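Heroin esterase (Rhodococcus sp., PDB 1LZL) hydrolyses acetyl esters, probably including those of heroin, as a member of the alpha/beta hydrolase superfamily. Local coordinates at residues F183-P189 and P250-T256; P80-H86 and R153-Q159. One frame throughout, in Å; residues are numbered along the deposited sequence.

Overall arrangement
Both contacts are pairs of neighbouring parallel strands in the central sheet of the alpha/beta hydrolase fold, and their centres lie about 10 Å apart. Across the sheet the order is 79-85, 153-159, 183-187, 252-257, so contact 2 supplies the first pair and contact 1 the second. The seam between them is closed by probable hydrogen bonds from Phe185 N to Val156 O and from Val156 N to Phe183 O, both 2.9 Å. At the C-terminal ends of these strands, Ile188 CD1 packs 3.7 Å from Gln159 OE1. Here lies the probable catalytic triad: Ser160 directly follows contact 2, while Ile188 of contact 1 touches Asp260 and His290.

Contact 1 of 2, residues F183-P189 and P250-T256; sequences FQFLEIP and PPTYLST
Two neighbouring strands of the alpha/beta hydrolase sheet, 183-187 and 252-256, run side by side and parallel, their axes 4.7 Å apart and 3° from alignment. Gln184 pairs with Thr252, Phe185 with Tyr253, Leu186 with Leu254 and Glu187 with Ser255, CA to CA 4.5-5.0 Å. Gln184 N bonds to Pro251 O (2.9 Å), Tyr253 N to Gln184 O (2.9 Å), Leu186 N to Tyr253 O (2.8 Å) and Ser255 N to Leu186 O (3.1 Å). Ile188, in a left-handed conformation (39/52), turns the chain out of the strand, yet its N still donates a hydrogen bond to Ser255 O (2.8 Å).

On one face, Phe185 and Tyr253 share chi1 t and chi2 near -90°, which makes their rings almost parallel (7°) but slid apart, centroids 5.0 Å; Phe185 CE2 meets Tyr253 CD1 at 3.3 Å. Helix 299-315 covers this face, and its Glu307 is hydrogen-bonded to the Tyr253 hydroxyl. Phe183, also t, lays its ring along the partner strand, CD1 3.2 Å from Pro251 O and CZ 3.8 Å from Tyr253 CB.

The other face, under helix 161-176, carries Gln184, extended with chi1 and chi2 both t, whose NE2 donates to Thr252 OG1 (2.8 Å); that hydroxyl, in m, donates in turn to Pro250 O (2.7 Å). Leu186 (m, t) sets CB 4.0 Å from CG of Leu254 (t, t), and Pro189 CG reaches the same CG at 4.0 Å.

Back on the Phe185 face, Ser255 takes rotamer p and Glu187 stays extended (t, t), so that one water bridges Ser255 OG (2.8 Å) and Glu187 OE2 (3.2 Å).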
ATOM      1  N   PHE A 183      -5.614   1.052  13.253  1.00  9.51           N
ATOM      2  CA  PHE A 183      -4.185   0.931  12.905  1.00  9.23           C
ATOM      3  C   PHE A 183      -3.982   1.232  11.428  1.00  9.27           C
ATOM      4  O   PHE A 183      -4.859   0.885  10.615  1.00  9.49           O
ATOM      5  CB  PHE A 183      -3.670  -0.458  13.239  1.00  9.40           C
ATOM      6  CG  PHE A 183      -2.146  -0.604  13.168  1.00  9.71           C
ATOM      7  CD1 PHE A 183      -1.327   0.057  14.071  1.00 11.41           C
ATOM      8  CD2 PHE A 183      -1.576  -1.405  12.192  1.00 11.52           C
ATOM      9  CE1 PHE A 183       0.059  -0.081  14.058  1.00 12.40           C
ATOM     10  CE2 PHE A 183      -0.196  -1.567  12.169  1.00 13.83           C
ATOM     11  CZ  PHE A 183       0.617  -0.899  13.074  1.00 13.53           C
ATOM     12  N   GLN A 184      -2.853   1.882  11.125  1.00  9.48           N
ATOM     13  CA  GLN A 184      -2.486   2.256   9.759  1.00  9.58           C
ATOM     14  C   GLN A 184      -1.149   1.663   9.385  1.00  7.75           C
ATOM     15  O   GLN A 184      -0.184   1.907  10.105  1.00  9.04           O
ATOM     16  CB  GLN A 184      -2.482   3.791   9.689  1.00  9.40           C
ATOM     17  CG  GLN A 184      -2.000   4.295   8.337  1.00 10.01           C
ATOM     18  CD  GLN A 184      -2.109   5.799   8.173  1.00  9.17           C
ATOM     19  OE1 GLN A 184      -2.545   6.251   7.126  1.00 10.70           O
ATOM     20  NE2 GLN A 184      -1.677   6.541   9.200  1.00 11.04           N
ATOM     21  N   PHE A 185      -1.049   0.931   8.270  1.00  7.72           N
ATOM     22  CA  PHE A 185       0.189   0.237   7.913  1.00  7.76           C
ATOM     23  C   PHE A 185       0.625   0.703   6.521  1.00  8.77           C
ATOM     24  O   PHE A 185      -0.078   0.358   5.533  1.00  9.44           O
ATOM     25  CB  PHE A 185      -0.048  -1.279   7.976  1.00  9.06           C
ATOM     26  CG  PHE A 185       1.195  -2.074   7.642  1.00  9.49           C
ATOM     27  CD1 PHE A 185       1.567  -2.404   6.337  1.00 14.79           C
ATOM     28  CD2 PHE A 185       2.023  -2.481   8.674  1.00 10.27           C
ATOM     29  CE1 PHE A 185       2.733  -3.092   6.090  1.00 17.56           C
ATOM     30  CE2 PHE A 185       3.183  -3.196   8.416  1.00 14.25           C
ATOM     31  CZ  PHE A 185       3.557  -3.494   7.131  1.00 16.93           C
ATOM     32  N   LEU A 186       1.728   1.415   6.463  1.00  7.94           N
ATOM     33  CA  LEU A 186       2.168   2.043   5.229  1.00  8.61           C
ATOM     34  C   LEU A 186       3.512   1.499   4.795  1.00  8.16           C
ATOM     35  O   LEU A 186       4.539   1.831   5.447  1.00 10.02           O
ATOM     36  CB  LEU A 186       2.219   3.582   5.425  1.00  8.57           C
ATOM     37  CG  LEU A 186       0.904   4.211   5.919  1.00  7.94           C
ATOM     38  CD1 LEU A 186       1.068   5.720   6.042  1.00 11.23           C
ATOM     39  CD2 LEU A 186      -0.283   3.881   5.000  1.00 10.93           C
ATOM     40  N   GLU A 187       3.560   0.698   3.749  1.00  8.61           N
ATOM     41  CA  GLU A 187       4.848   0.142   3.332  1.00  7.57           C
ATOM     42  C   GLU A 187       5.337   0.866   2.095  1.00  8.20           C
ATOM     43  O   GLU A 187       4.587   0.881   1.098  1.00  8.38           O
ATOM     44  CB  GLU A 187       4.627  -1.363   3.078  1.00 10.93           C
ATOM     45  CG  GLU A 187       5.796  -2.178   2.623  1.00 18.38           C
ATOM     46  CD  GLU A 187       5.514  -3.691   2.655  1.00 30.62           C
ATOM     47  OE1 GLU A 187       4.343  -4.117   2.594  1.00 29.63           O
ATOM     48  OE2 GLU A 187       6.549  -4.422   2.742  1.00 44.01           O
ATOM     49  N   ILE A 188       6.545   1.400   2.146  1.00  7.91           N
ATOM     50  CA  ILE A 188       7.144   2.174   1.040  1.00  7.60           C
ATOM     51  C   ILE A 188       6.090   3.063   0.356  1.00  8.29           C
ATOM     52  O   ILE A 188       5.899   3.064  -0.843  1.00  8.70           O
ATOM     53  CB  ILE A 188       7.913   1.282   0.065  1.00  8.16           C
ATOM     54  CG1 ILE A 188       7.114   0.162  -0.650  1.00  9.63           C
ATOM     55  CG2 ILE A 188       9.111   0.692   0.785  1.00 10.83           C
ATOM     56  CD1 ILE A 188       7.910  -0.708  -1.625  1.00 12.85           C
ATOM     57  N   PRO A 189       5.344   3.871   1.146  1.00  7.61           N
ATOM     58  CA  PRO A 189       4.197   4.557   0.544  1.00  8.06           C
ATOM     59  C   PRO A 189       4.537   5.651  -0.452  1.00  7.91           C
ATOM     60  O   PRO A 189       5.560   6.340  -0.280  1.00  9.09           O
ATOM     61  CB  PRO A 189       3.510   5.204   1.787  1.00  8.37           C
ATOM     62  CG  PRO A 189       4.637   5.403   2.767  1.00  8.91           C
ATOM     63  CD  PRO A 189       5.499   4.158   2.595  1.00  8.38           C
ATOM     64  N   PRO A 250      -4.693   7.170  13.217  1.00 11.79           N
ATOM     65  CA  PRO A 250      -4.441   5.968  13.994  1.00 12.03           C
ATOM     66  C   PRO A 250      -2.950   5.688  14.231  1.00 10.20           C
ATOM     67  O   PRO A 250      -2.143   6.161  13.440  1.00 10.86           O
ATOM     68  CB  PRO A 250      -5.002   4.839  13.091  1.00 12.63           C
ATOM     69  CG  PRO A 250      -5.684   5.474  11.966  1.00 12.98           C
ATOM     70  CD  PRO A 250      -5.128   6.858  11.823  1.00 12.55           C
ATOM     71  N   PRO A 251      -2.614   4.896  15.251  1.00 11.33           N
ATOM     72  CA  PRO A 251      -1.216   4.400  15.411  1.00 10.31           C
ATOM     73  C   PRO A 251      -0.791   3.818  14.066  1.00 10.07           C
ATOM     74  O   PRO A 251      -1.588   3.178  13.351  1.00 10.19           O
ATOM     75  CB  PRO A 251      -1.296   3.323  16.494  1.00 11.61           C
ATOM     76  CG  PRO A 251      -2.562   3.634  17.258  1.00 12.83           C
ATOM     77  CD  PRO A 251      -3.483   4.333  16.290  1.00 12.64           C
ATOM     78  N   THR A 252       0.450   4.099  13.682  1.00  9.43           N
ATOM     79  CA  THR A 252       0.896   3.822  12.320  1.00  9.32           C
ATOM     80  C   THR A 252       2.235   3.116  12.292  1.00  7.53           C
ATOM     81  O   THR A 252       3.091   3.406  13.126  1.00  9.81           O
ATOM     82  CB  THR A 252       1.045   5.181  11.613  1.00 10.22           C
ATOM     83  OG1 THR A 252      -0.267   5.770  11.527  1.00 10.08           O
ATOM     84  CG2 THR A 252       1.600   5.084  10.176  1.00  9.44           C
ATOM     85  N   TYR A 253       2.432   2.242  11.325  1.00  7.68           N
ATOM     86  CA  TYR A 253       3.709   1.645  11.006  1.00  8.25           C
ATOM     87  C   TYR A 253       4.068   2.203   9.625  1.00  7.75           C
ATOM     88  O   TYR A 253       3.199   2.138   8.730  1.00  9.02           O
ATOM     89  CB  TYR A 253       3.644   0.115  10.959  1.00  9.83           C
ATOM     90  CG  TYR A 253       4.964  -0.517  10.525  1.00  9.42           C
ATOM     91  CD1 TYR A 253       5.262  -0.769   9.190  1.00  9.88           C
ATOM     92  CD2 TYR A 253       5.934  -0.824  11.483  1.00 10.06           C
ATOM     93  CE1 TYR A 253       6.462  -1.323   8.801  1.00 10.02           C
ATOM     94  CE2 TYR A 253       7.165  -1.410  11.133  1.00 10.32           C
ATOM     95  CZ  TYR A 253       7.399  -1.640   9.783  1.00 10.51           C
ATOM     96  OH  TYR A 253       8.577  -2.206   9.339  1.00 10.78           O
ATOM     97  N   LEU A 254       5.283   2.685   9.413  1.00  7.11           N
ATOM     98  CA  LEU A 254       5.690   3.171   8.075  1.00  7.64           C
ATOM     99  C   LEU A 254       7.094   2.683   7.792  1.00  8.07           C
ATOM    100  O   LEU A 254       8.003   2.932   8.614  1.00  8.14           O
ATOM    101  CB  LEU A 254       5.614   4.705   8.023  1.00  9.08           C
ATOM    102  CG  LEU A 254       5.598   5.317   6.623  1.00  7.70           C
ATOM    103  CD1 LEU A 254       4.936   6.675   6.615  1.00 10.78           C
ATOM    104  CD2 LEU A 254       7.023   5.453   6.053  1.00  9.12           C
ATOM    105  N   SER A 255       7.318   1.966   6.704  1.00  7.89           N
ATOM    106  CA  SER A 255       8.654   1.538   6.315  1.00  7.51           C
ATOM    107  C   SER A 255       9.073   2.211   5.018  1.00  7.72           C
ATOM    108  O   SER A 255       8.281   2.495   4.110  1.00  8.24           O
ATOM    109  CB  SER A 255       8.737   0.006   6.170  1.00 10.00           C
ATOM    110  OG  SER A 255       7.802  -0.404   5.150  1.00 10.86           O
ATOM    111  N   THR A 256      10.376   2.481   4.904  1.00  8.01           N
ATOM    112  CA  THR A 256      10.999   3.025   3.696  1.00  7.05           C
ATOM    113  C   THR A 256      12.260   2.223   3.405  1.00  7.37           C
ATOM    114  O   THR A 256      12.822   1.471   4.222  1.00  8.89           O
ATOM    115  CB  THR A 256      11.336   4.523   3.886  1.00  8.27           C
ATOM    116  OG1 THR A 256      12.231   4.663   5.006  1.00  8.95           O
ATOM    117  CG2 THR A 256      10.086   5.352   4.163  1.00  7.21           C
TER
HETATM  118  O   HOH W   1       8.605  -3.089   4.783  1.00 26.79           O

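Contact 2 of 2, residues P80-H86 and R153-Q159. Unlike the reference sequence in segment 153-159: Gln159 (reference Glu).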
ATOM      1  N   PRO A  80     -10.032  -9.347  14.189  1.00 13.46           N
ATOM      2  CA  PRO A  80      -9.626  -8.096  13.520  1.00 13.26           C
ATOM      3  C   PRO A  80      -9.535  -8.284  12.010  1.00 12.99           C
ATOM      4  O   PRO A  80      -9.411  -9.420  11.515  1.00 14.02           O
ATOM      5  CB  PRO A  80      -8.206  -7.832  14.076  1.00 13.98           C
ATOM      6  CG  PRO A  80      -8.160  -8.561  15.382  1.00 16.50           C
ATOM      7  CD  PRO A  80      -9.011  -9.812  15.144  1.00 16.06           C
ATOM      8  N   VAL A  81      -9.575  -7.150  11.283  1.00 12.12           N
ATOM      9  CA  VAL A  81      -9.440  -7.219   9.831  1.00 11.70           C
ATOM     10  C   VAL A  81      -8.410  -6.190   9.347  1.00 11.47           C
ATOM     11  O   VAL A  81      -8.358  -5.087   9.874  1.00 11.85           O
ATOM     12  CB  VAL A  81     -10.779  -6.994   9.136  1.00 11.96           C
ATOM     13  CG1 VAL A  81     -11.359  -5.623   9.473  1.00 14.08           C
ATOM     14  CG2 VAL A  81     -10.673  -7.172   7.610  1.00 12.17           C
ATOM     15  N   LEU A  82      -7.624  -6.563   8.346  1.00 10.23           N
ATOM     16  CA  LEU A  82      -6.725  -5.659   7.654  1.00 10.30           C
ATOM     17  C   LEU A  82      -7.356  -5.363   6.292  1.00 10.93           C
ATOM     18  O   LEU A  82      -7.520  -6.307   5.510  1.00 11.35           O
ATOM     19  CB  LEU A  82      -5.349  -6.287   7.477  1.00 10.67           C
ATOM     20  CG  LEU A  82      -4.361  -5.553   6.544  1.00 10.98           C
ATOM     21  CD1 LEU A  82      -4.016  -4.162   7.090  1.00 10.45           C
ATOM     22  CD2 LEU A  82      -3.129  -6.442   6.357  1.00 11.47           C
ATOM     23  N   LEU A  83      -7.679  -4.110   6.012  1.00  9.09           N
ATOM     24  CA  LEU A  83      -8.052  -3.704   4.649  1.00  9.36           C
ATOM     25  C   LEU A  83      -6.724  -3.463   3.944  1.00  8.81           C
ATOM     26  O   LEU A  83      -5.935  -2.637   4.390  1.00  9.99           O
ATOM     27  CB  LEU A  83      -8.927  -2.448   4.710  1.00 10.15           C
ATOM     28  CG  LEU A  83      -9.485  -1.967   3.373  1.00 11.50           C
ATOM     29  CD1 LEU A  83     -10.695  -2.744   2.955  1.00 23.15           C
ATOM     30  CD2 LEU A  83      -9.901  -0.487   3.426  1.00 21.72           C
ATOM     31  N   TRP A  84      -6.434  -4.183   2.868  1.00  8.68           N
ATOM     32  CA  TRP A  84      -5.148  -4.118   2.220  1.00  8.23           C
ATOM     33  C   TRP A  84      -5.298  -3.601   0.795  1.00  8.94           C
ATOM     34  O   TRP A  84      -6.257  -3.972   0.100  1.00  9.22           O
ATOM     35  CB  TRP A  84      -4.509  -5.547   2.151  1.00 10.79           C
ATOM     36  CG  TRP A  84      -3.163  -5.447   1.478  1.00 10.11           C
ATOM     37  CD1 TRP A  84      -2.836  -5.861   0.236  1.00 13.36           C
ATOM     38  CD2 TRP A  84      -2.003  -4.862   2.062  1.00 11.66           C
ATOM     39  NE1 TRP A  84      -1.523  -5.581  -0.009  1.00 15.02           N
ATOM     40  CE2 TRP A  84      -0.985  -4.976   1.091  1.00 13.29           C
ATOM     41  CE3 TRP A  84      -1.694  -4.273   3.285  1.00 12.38           C
ATOM     42  CZ2 TRP A  84       0.318  -4.517   1.291  1.00 17.01           C
ATOM     43  CZ3 TRP A  84      -0.395  -3.807   3.506  1.00 16.43           C
ATOM     44  CH2 TRP A  84       0.604  -3.937   2.504  1.00 18.69           C
ATOM     45  N   ILE A  85      -4.359  -2.772   0.365  1.00  8.41           N
ATOM     46  CA  ILE A  85      -4.424  -2.109  -0.934  1.00  7.74           C
ATOM     47  C   ILE A  85      -3.090  -2.287  -1.633  1.00  8.05           C
ATOM     48  O   ILE A  85      -2.011  -1.832  -1.191  1.00  8.47           O
ATOM     49  CB  ILE A  85      -4.753  -0.607  -0.728  1.00  7.71           C
ATOM     50  CG1 ILE A  85      -5.995  -0.434   0.173  1.00  8.60           C
ATOM     51  CG2 ILE A  85      -4.908   0.094  -2.053  1.00  8.01           C
ATOM     52  CD1 ILE A  85      -6.175   0.998   0.673  1.00  9.46           C
ATOM     53  N   HIS A  86      -3.123  -2.970  -2.783  1.00  8.32           N
ATOM     54  CA  HIS A  86      -1.906  -3.302  -3.506  1.00  8.59           C
ATOM     55  C   HIS A  86      -1.291  -2.071  -4.170  1.00  8.72           C
ATOM     56  O   HIS A  86      -1.934  -1.054  -4.329  1.00  9.29           O
ATOM     57  CB  HIS A  86      -2.169  -4.332  -4.601  1.00  9.35           C
ATOM     58  CG  HIS A  86      -2.945  -3.802  -5.775  1.00 10.51           C
ATOM     59  ND1 HIS A  86      -2.357  -3.131  -6.820  1.00 10.38           N
ATOM     60  CD2 HIS A  86      -4.279  -3.909  -6.116  1.00 10.01           C
ATOM     61  CE1 HIS A  86      -3.258  -2.793  -7.723  1.00  9.79           C
ATOM     62  NE2 HIS A  86      -4.436  -3.249  -7.345  1.00 10.22           N
ATOM     63  N   ARG A 153     -11.517  -3.189  15.461  1.00 14.37           N
ATOM     64  CA  ARG A 153     -10.111  -3.534  15.184  1.00 13.35           C
ATOM     65  C   ARG A 153      -9.922  -3.709  13.673  1.00 11.31           C
ATOM     66  O   ARG A 153      -9.613  -4.794  13.204  1.00 13.01           O
ATOM     67  CB  ARG A 153      -9.735  -4.808  15.961  1.00 15.80           C
ATOM     68  CG  ARG A 153      -9.613  -4.444  17.457  1.00 17.84           C
ATOM     69  CD  ARG A 153      -9.005  -5.553  18.277  1.00 22.89           C
ATOM     70  NE  ARG A 153      -9.910  -6.711  18.313  1.00 24.95           N
ATOM     71  CZ  ARG A 153      -9.459  -7.917  18.595  1.00 28.24           C
ATOM     72  NH1 ARG A 153      -8.160  -8.094  18.842  1.00 30.79           N
ATOM     73  NH2 ARG A 153     -10.296  -8.964  18.626  1.00 29.43           N
ATOM     74  N   ILE A 154     -10.153  -2.576  12.980  1.00 11.56           N
ATOM     75  CA  ILE A 154      -9.900  -2.508  11.544  1.00 10.88           C
ATOM     76  C   ILE A 154      -8.566  -1.791  11.328  1.00 10.42           C
ATOM     77  O   ILE A 154      -8.392  -0.675  11.829  1.00 12.61           O
ATOM     78  CB  ILE A 154     -11.019  -1.740  10.819  1.00 12.15           C
ATOM     79  CG1 ILE A 154     -12.390  -2.399  11.069  1.00 14.51           C
ATOM     80  CG2 ILE A 154     -10.707  -1.579   9.328  1.00 12.52           C
ATOM     81  CD1 ILE A 154     -13.539  -1.503  10.638  1.00 18.19           C
ATOM     82  N   ALA A 155      -7.678  -2.438  10.594  1.00 10.56           N
ATOM     83  CA  ALA A 155      -6.446  -1.789  10.124  1.00  9.41           C
ATOM     84  C   ALA A 155      -6.621  -1.390   8.653  1.00  8.78           C
ATOM     85  O   ALA A 155      -7.290  -2.137   7.934  1.00 10.88           O
ATOM     86  CB  ALA A 155      -5.202  -2.660  10.285  1.00 10.78           C
ATOM     87  N   VAL A 156      -6.012  -0.325   8.190  1.00  9.00           N
ATOM     88  CA  VAL A 156      -5.977   0.027   6.762  1.00  8.66           C
ATOM     89  C   VAL A 156      -4.505   0.066   6.388  1.00  8.26           C
ATOM     90  O   VAL A 156      -3.719   0.722   7.110  1.00  9.14           O
ATOM     91  CB  VAL A 156      -6.671   1.353   6.473  1.00  9.02           C
ATOM     92  CG1 VAL A 156      -6.533   1.676   4.978  1.00 10.10           C
ATOM     93  CG2 VAL A 156      -8.151   1.266   6.861  1.00  9.38           C
ATOM     94  N   GLY A 157      -4.120  -0.602   5.307  1.00  8.66           N
ATOM     95  CA  GLY A 157      -2.711  -0.617   4.939  1.00  8.75           C
ATOM     96  C   GLY A 157      -2.505  -0.818   3.471  1.00  7.94           C
ATOM     97  O   GLY A 157      -3.426  -1.223   2.734  1.00  8.92           O
ATOM     98  N   GLY A 158      -1.294  -0.567   2.974  1.00  8.04           N
ATOM     99  CA  GLY A 158      -1.015  -0.873   1.580  1.00  8.53           C
ATOM    100  C   GLY A 158       0.470  -0.650   1.302  1.00  8.86           C
ATOM    101  O   GLY A 158       1.190  -0.166   2.171  1.00  8.23           O
ATOM    102  N   GLN A 159       0.880  -1.016   0.086  1.00  8.57           N
ATOM    103  CA  GLN A 159       2.267  -0.872  -0.322  1.00  8.67           C
ATOM    104  C   GLN A 159       2.372   0.109  -1.484  1.00  8.83           C
ATOM    105  O   GLN A 159       1.530   0.029  -2.405  1.00  9.64           O
ATOM    106  CB  GLN A 159       2.822  -2.255  -0.775  1.00 11.32           C
ATOM    107  CG  GLN A 159       4.288  -2.258  -1.168  1.00 16.99           C
ATOM    108  CD  GLN A 159       4.880  -3.623  -1.442  1.00 31.98           C
ATOM    109  OE1 GLN A 159       6.053  -3.897  -1.190  1.00 37.92           O
ATOM    110  NE2 GLN A 159       4.071  -4.532  -1.981  1.00 44.33           N
TER
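On the Leu82 and Trp84 face, Ala155, Gly157 and the Gly158 backbone make the hollow that the large side chains of 80-86 fill. Leu82 CD1 sits 3.7 Å from Ala155 CB and reaches on to Gly157 N at 4.0 Å. Next along, the Trp84 indole lies across the bare backbone: Gly158 CA is 3.6 Å from the centroid of its six-membered ring, a CH-pi contact over the face. A CB on Gly157 would crowd both Leu82 and Trp84; one on Gly158 would strike Ile85 O. At the far end Pro80 CG rests on the guanidinium face of Arg153, 3.5 Å from NH1, while Arg153 NE is salt-bridged to Asp150.

Branched side chains mesh on the opposite face, Val81 CG1 against Ile154 CG1 at 3.7 Å and Leu83 CD2 against Val156 CG2 at 4.2 Å, with helices 128-142 and 161-176 packed over them. The pairing ends with a hydrogen bond from Gln159 N to Ile85 O (3.3 Å); Gly158 already opens what is probably the GxSxG nucleophile elbow, with Ser160 next, as in alpha/beta hydrolases.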